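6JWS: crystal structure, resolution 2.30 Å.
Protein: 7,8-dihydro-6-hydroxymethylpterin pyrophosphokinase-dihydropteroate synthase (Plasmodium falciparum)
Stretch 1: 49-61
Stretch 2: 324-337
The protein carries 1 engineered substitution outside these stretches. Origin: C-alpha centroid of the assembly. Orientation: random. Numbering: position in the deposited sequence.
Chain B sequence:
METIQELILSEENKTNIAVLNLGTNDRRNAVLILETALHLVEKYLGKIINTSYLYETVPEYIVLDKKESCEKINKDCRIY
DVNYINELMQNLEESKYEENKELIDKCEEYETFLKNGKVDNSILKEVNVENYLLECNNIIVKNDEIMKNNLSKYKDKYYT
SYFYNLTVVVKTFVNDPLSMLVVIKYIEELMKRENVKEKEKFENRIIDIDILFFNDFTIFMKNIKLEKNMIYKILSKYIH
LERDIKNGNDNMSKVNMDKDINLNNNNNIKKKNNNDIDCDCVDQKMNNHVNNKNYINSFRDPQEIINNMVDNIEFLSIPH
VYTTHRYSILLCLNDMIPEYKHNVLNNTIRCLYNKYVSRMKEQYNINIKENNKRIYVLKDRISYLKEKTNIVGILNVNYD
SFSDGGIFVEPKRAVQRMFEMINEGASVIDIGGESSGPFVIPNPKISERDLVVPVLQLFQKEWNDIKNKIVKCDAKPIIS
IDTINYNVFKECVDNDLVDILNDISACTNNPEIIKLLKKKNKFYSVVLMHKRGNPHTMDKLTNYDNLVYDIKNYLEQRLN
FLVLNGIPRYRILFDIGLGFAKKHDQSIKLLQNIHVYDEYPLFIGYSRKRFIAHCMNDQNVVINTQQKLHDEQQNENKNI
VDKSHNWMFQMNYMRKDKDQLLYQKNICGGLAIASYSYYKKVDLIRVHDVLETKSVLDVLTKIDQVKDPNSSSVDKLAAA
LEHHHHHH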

# COMPACT_ATOMS: atom_id res chain seq x y z
N ILE B 49 -26.94 -12.32 26.72
CA ILE B 49 -27.18 -10.91 26.44
C ILE B 49 -25.87 -10.21 26.09
O ILE B 49 -25.88 -8.99 25.94
CB ILE B 49 -27.86 -10.21 27.64
CG1 ILE B 49 -27.08 -10.43 28.94
CG2 ILE B 49 -29.33 -10.58 27.78
CD1 ILE B 49 -27.56 -9.58 30.08
N ASN B 50 -24.75 -10.95 26.01
CA ASN B 50 -23.49 -10.40 25.56
C ASN B 50 -22.54 -11.53 25.15
O ASN B 50 -22.65 -12.64 25.64
CB ASN B 50 -22.90 -9.38 26.56
CG ASN B 50 -22.04 -8.34 25.87
OD1 ASN B 50 -21.58 -8.54 24.74
ND2 ASN B 50 -21.79 -7.23 26.54
N THR B 51 -21.65 -11.25 24.19
CA THR B 51 -20.61 -12.17 23.77
C THR B 51 -19.39 -11.35 23.38
O THR B 51 -19.52 -10.17 23.06
CB THR B 51 -21.02 -13.03 22.55
OG1 THR B 51 -21.63 -12.22 21.53
CG2 THR B 51 -21.92 -14.20 22.89
N SER B 52 -18.21 -11.97 23.43
CA SER B 52 -16.99 -11.36 22.94
C SER B 52 -16.77 -11.89 21.53
O SER B 52 -17.54 -12.74 21.08
CB SER B 52 -15.84 -11.77 23.83
OG SER B 52 -15.52 -13.15 23.65
N TYR B 53 -15.71 -11.42 20.84
CA TYR B 53 -15.21 -12.14 19.69
C TYR B 53 -14.76 -13.54 20.12
O TYR B 53 -14.56 -13.84 21.29
CB TYR B 53 -14.12 -11.35 18.96
CG TYR B 53 -14.68 -10.16 18.23
CD1 TYR B 53 -15.33 -10.31 17.00
CD2 TYR B 53 -14.63 -8.89 18.79
CE1 TYR B 53 -15.90 -9.22 16.36
CE2 TYR B 53 -15.21 -7.79 18.17
CZ TYR B 53 -15.84 -7.96 16.94
OH TYR B 53 -16.46 -6.89 16.33
N LEU B 54 -14.57 -14.39 19.12
CA LEU B 54 -13.84 -15.63 19.25
C LEU B 54 -12.36 -15.30 19.12
O LEU B 54 -12.01 -14.40 18.35
CB LEU B 54 -14.29 -16.49 18.07
CG LEU B 54 -14.71 -17.89 18.43
CD1 LEU B 54 -15.56 -18.50 17.31
CD2 LEU B 54 -13.46 -18.74 18.68
N TYR B 55 -11.50 -16.04 19.83
CA TYR B 55 -10.07 -15.77 19.79
C TYR B 55 -9.27 -17.06 19.73
O TYR B 55 -9.58 -18.03 20.42
CB TYR B 55 -9.62 -14.96 21.00
CG TYR B 55 -10.12 -13.54 21.00
CD1 TYR B 55 -9.42 -12.53 20.35
CD2 TYR B 55 -11.31 -13.21 21.64
CE1 TYR B 55 -9.88 -11.22 20.36
CE2 TYR B 55 -11.77 -11.91 21.67
CZ TYR B 55 -11.06 -10.91 21.02
OH TYR B 55 -11.54 -9.63 21.04
N GLU B 56 -8.21 -17.06 18.92
CA GLU B 56 -7.23 -18.13 18.96
C GLU B 56 -6.06 -17.67 19.82
O GLU B 56 -5.41 -16.66 19.52
CB GLU B 56 -6.77 -18.49 17.56
CG GLU B 56 -5.52 -19.34 17.57
CD GLU B 56 -5.15 -19.66 16.14
OE1 GLU B 56 -5.85 -20.49 15.53
OE2 GLU B 56 -4.22 -19.02 15.62
N THR B 57 -5.81 -18.45 20.87
CA THR B 57 -5.01 -18.04 22.01
C THR B 57 -3.80 -18.97 22.16
O THR B 57 -3.92 -20.19 22.06
CB THR B 57 -5.91 -18.01 23.25
OG1 THR B 57 -6.34 -16.65 23.38
CG2 THR B 57 -5.22 -18.47 24.52
N VAL B 58 -2.64 -18.37 22.39
CA VAL B 58 -1.45 -19.10 22.80
C VAL B 58 -1.29 -18.92 24.31
O VAL B 58 -1.30 -17.79 24.80
CB VAL B 58 -0.19 -18.62 22.05
CG1 VAL B 58 1.09 -19.19 22.65
CG2 VAL B 58 -0.26 -18.95 20.56
N PRO B 59 -1.17 -20.03 25.10
CA PRO B 59 -1.05 -19.93 26.56
C PRO B 59 0.11 -19.06 27.05
O PRO B 59 1.00 -18.69 26.28
CB PRO B 59 -0.91 -21.38 27.02
CG PRO B 59 -1.51 -22.19 25.89
CD PRO B 59 -1.18 -21.42 24.63
N GLU B 60 0.08 -18.75 28.35
CA GLU B 60 0.93 -17.75 28.98
C GLU B 60 2.41 -18.09 28.81
O GLU B 60 3.21 -17.19 28.55
CB GLU B 60 0.54 -17.59 30.46
CG GLU B 60 -0.91 -17.21 30.67
CD GLU B 60 -1.22 -15.72 30.59
OE1 GLU B 60 -0.70 -14.97 31.45
OE2 GLU B 60 -1.96 -15.31 29.68
N TYR B 61 2.75 -19.38 28.95
CA TYR B 61 4.14 -19.83 29.02
C TYR B 61 4.91 -19.50 27.74
O TYR B 61 5.95 -18.85 27.81
CB TYR B 61 4.25 -21.28 29.51
CG TYR B 61 3.22 -22.27 29.03
CD1 TYR B 61 3.41 -23.01 27.87
CD2 TYR B 61 2.07 -22.52 29.77
CE1 TYR B 61 2.48 -23.95 27.44
CE2 TYR B 61 1.13 -23.46 29.36
CZ TYR B 61 1.34 -24.17 28.19
OH TYR B 61 0.42 -25.09 27.77
N THR B 324 -7.76 -12.30 36.03
CA THR B 324 -6.84 -11.18 35.94
C THR B 324 -5.48 -11.67 35.47
O THR B 324 -4.59 -10.89 35.13
CB THR B 324 -6.77 -10.53 37.33
OG1 THR B 324 -7.76 -9.51 37.26
CG2 THR B 324 -5.42 -9.95 37.71
N HIS B 325 -5.32 -13.00 35.45
CA HIS B 325 -4.01 -13.60 35.25
C HIS B 325 -3.85 -14.02 33.78
O HIS B 325 -2.76 -13.92 33.22
CB HIS B 325 -3.79 -14.70 36.29
CG HIS B 325 -2.36 -15.11 36.45
ND1 HIS B 325 -1.77 -16.11 35.67
CD2 HIS B 325 -1.39 -14.67 37.29
CE1 HIS B 325 -0.51 -16.26 36.02
NE2 HIS B 325 -0.25 -15.38 37.02
N ARG B 326 -4.94 -14.50 33.17
CA ARG B 326 -4.90 -14.94 31.78
C ARG B 326 -5.25 -13.78 30.85
O ARG B 326 -6.36 -13.24 30.90
CB ARG B 326 -5.90 -16.06 31.54
CG ARG B 326 -5.45 -17.41 32.05
CD ARG B 326 -6.01 -18.56 31.25
NE ARG B 326 -5.53 -19.77 31.91
CZ ARG B 326 -6.27 -20.54 32.69
NH1 ARG B 326 -7.54 -20.26 32.92
NH2 ARG B 326 -5.73 -21.62 33.24
N TYR B 327 -4.32 -13.44 29.96
CA TYR B 327 -4.57 -12.47 28.91
C TYR B 327 -5.85 -12.81 28.14
O TYR B 327 -6.68 -11.94 27.90
CB TYR B 327 -3.40 -12.39 27.93
CG TYR B 327 -3.65 -11.44 26.78
CD1 TYR B 327 -3.77 -10.08 27.01
CD2 TYR B 327 -3.81 -11.90 25.49
CE1 TYR B 327 -4.00 -9.19 25.97
CE2 TYR B 327 -4.03 -11.02 24.44
CZ TYR B 327 -4.13 -9.67 24.68
OH TYR B 327 -4.36 -8.80 23.65
N SER B 328 -6.01 -14.09 27.78
CA SER B 328 -7.10 -14.53 26.93
C SER B 328 -8.45 -14.19 27.57
O SER B 328 -9.41 -13.93 26.86
CB SER B 328 -6.99 -15.98 26.55
OG SER B 328 -7.12 -16.79 27.71
N ILE B 329 -8.52 -14.15 28.90
CA ILE B 329 -9.78 -13.79 29.54
C ILE B 329 -9.96 -12.27 29.49
O ILE B 329 -11.02 -11.80 29.10
CB ILE B 329 -9.88 -14.34 30.98
CG1 ILE B 329 -9.87 -15.87 31.00
CG2 ILE B 329 -11.07 -13.77 31.72
CD1 ILE B 329 -9.58 -16.43 32.39
N LEU B 330 -8.93 -11.52 29.88
CA LEU B 330 -9.04 -10.07 29.85
C LEU B 330 -9.42 -9.60 28.43
O LEU B 330 -10.25 -8.71 28.27
CB LEU B 330 -7.72 -9.44 30.31
CG LEU B 330 -7.49 -9.42 31.82
CD1 LEU B 330 -6.13 -8.81 32.17
CD2 LEU B 330 -8.59 -8.64 32.53
N LEU B 331 -8.80 -10.21 27.42
CA LEU B 331 -9.03 -9.92 26.01
C LEU B 331 -10.53 -10.02 25.66
O LEU B 331 -11.09 -9.08 25.08
CB LEU B 331 -8.15 -10.90 25.22
CG LEU B 331 -8.24 -10.90 23.68
CD1 LEU B 331 -7.70 -9.60 23.07
CD2 LEU B 331 -7.49 -12.10 23.12
N CYS B 332 -11.18 -11.14 26.04
CA CYS B 332 -12.61 -11.37 25.81
C CYS B 332 -13.49 -10.42 26.62
O CYS B 332 -14.44 -9.87 26.08
CB CYS B 332 -13.00 -12.80 26.17
SG CYS B 332 -12.38 -14.02 24.99
N LEU B 333 -13.22 -10.25 27.92
CA LEU B 333 -14.01 -9.37 28.77
C LEU B 333 -13.93 -7.93 28.26
O LEU B 333 -14.88 -7.16 28.43
CB LEU B 333 -13.51 -9.43 30.22
CG LEU B 333 -13.62 -10.78 30.94
CD1 LEU B 333 -13.00 -10.72 32.34
CD2 LEU B 333 -15.06 -11.25 31.05
N ASN B 334 -12.78 -7.56 27.67
CA ASN B 334 -12.58 -6.18 27.22
C ASN B 334 -13.55 -5.85 26.08
O ASN B 334 -13.83 -4.68 25.86
CB ASN B 334 -11.12 -5.91 26.86
CG ASN B 334 -10.87 -4.51 26.32
OD1 ASN B 334 -11.11 -3.51 26.99
ND2 ASN B 334 -10.38 -4.42 25.09
N ASP B 335 -14.01 -6.86 25.34
CA ASP B 335 -14.94 -6.66 24.23
C ASP B 335 -16.34 -6.36 24.77
O ASP B 335 -17.05 -5.56 24.17
CB ASP B 335 -15.10 -7.91 23.36
CG ASP B 335 -13.90 -8.26 22.50
OD1 ASP B 335 -13.09 -7.37 22.21
OD2 ASP B 335 -13.79 -9.43 22.14
N MET B 336 -16.70 -7.02 25.89
CA MET B 336 -18.06 -7.03 26.42
C MET B 336 -18.25 -5.92 27.45
O MET B 336 -19.19 -5.15 27.33
CB MET B 336 -18.45 -8.36 27.09
CG MET B 336 -18.12 -9.60 26.27
SD MET B 336 -18.98 -11.05 26.95
CE MET B 336 -18.36 -11.04 28.64
N ILE B 337 -17.35 -5.84 28.44
CA ILE B 337 -17.62 -5.06 29.64
C ILE B 337 -16.37 -4.29 30.04
O ILE B 337 -15.89 -4.40 31.17
CB ILE B 337 -18.14 -5.95 30.79
CG1 ILE B 337 -17.11 -7.00 31.20
CG2 ILE B 337 -19.49 -6.57 30.42
CD1 ILE B 337 -17.60 -7.99 32.26
O HOH W 1 -20.97 -4.50 25.33
O HOH W 2 -3.81 -15.73 27.43

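The strand through Tyr55 and Thr57 and the helix that begins at Tyr327 pack nearly antiparallel, their N-to-C directions 163° apart and their axes 9.6 Å apart at closest approach. The register therefore runs in opposite senses: CA of Ser52 lies 5.2 Å from CA of Cys332, CA of Thr57 lies 6.4 Å from CA of Ser328, and CA of Glu60 lies 7.1 Å from CA of Arg326. Along the strand the side chains alternate, so Tyr55 and Thr57 point toward the helix while Leu54 and Glu56 point away and make no contact with it. The close approach at Ser52 leaves its CB 3.3 Å from the carbonyl O of Cys332.

Near the C-terminal end of the helical stretch, Asp335 binds through a single carboxylate oxygen. Its OD2 accepts a hydrogen bond from the backbone N of Tyr53 at 3.1 Å and a short one from OH of Tyr55 at 2.5 Å, tying the helical stretch to both the main chain and a side chain of the first stretch. OD2 lies at the edge of both tyrosine rings, near their planes. Nearby, the hydroxyl OG of Ser52 turns back on its own stretch and donates to O of Tyr53 at 2.6 Å.

The Tyr55 ring spans the middle of the contact. CD2 of Leu331 sits over one face, 3.8 Å from the ring centroid and 26° off the normal, a CH-pi contact in which the methyl comes within 3.4 Å of CD1 of Tyr55. SG of Cys332 approaches the same ring obliquely, 3.6 Å from CD2 of Tyr55. Farther along the strand, OG1 of Thr57 packs 3.3 Å from CB of Ser328.

At the start of the helix, Glu60 reaches over the first turn, where backbone NH groups lack the acceptors that a preceding turn would supply. Its OE2 accepts a hydrogen bond from N of Tyr327 at 3.0 Å. Water 2 extends this arrangement by one residue, donating to OE2 of Glu60 at 2.9 Å and accepting from N of Ser328 at 2.8 Å. Glu60 is poorly ordered, so these distances deserve some caution.

Next to Asp335, Met336 lies against Thr51 and Ser52, its CG 3.5 Å from O of Thr51 and 3.7 Å from N of Ser52. ND2 of Asn50 packs 3.6 Å from CB of Met336, and water 1 bridges the pair, accepting from ND2 of Asn50 at 3.1 Å and donating to O of Met336 at 2.8 Å.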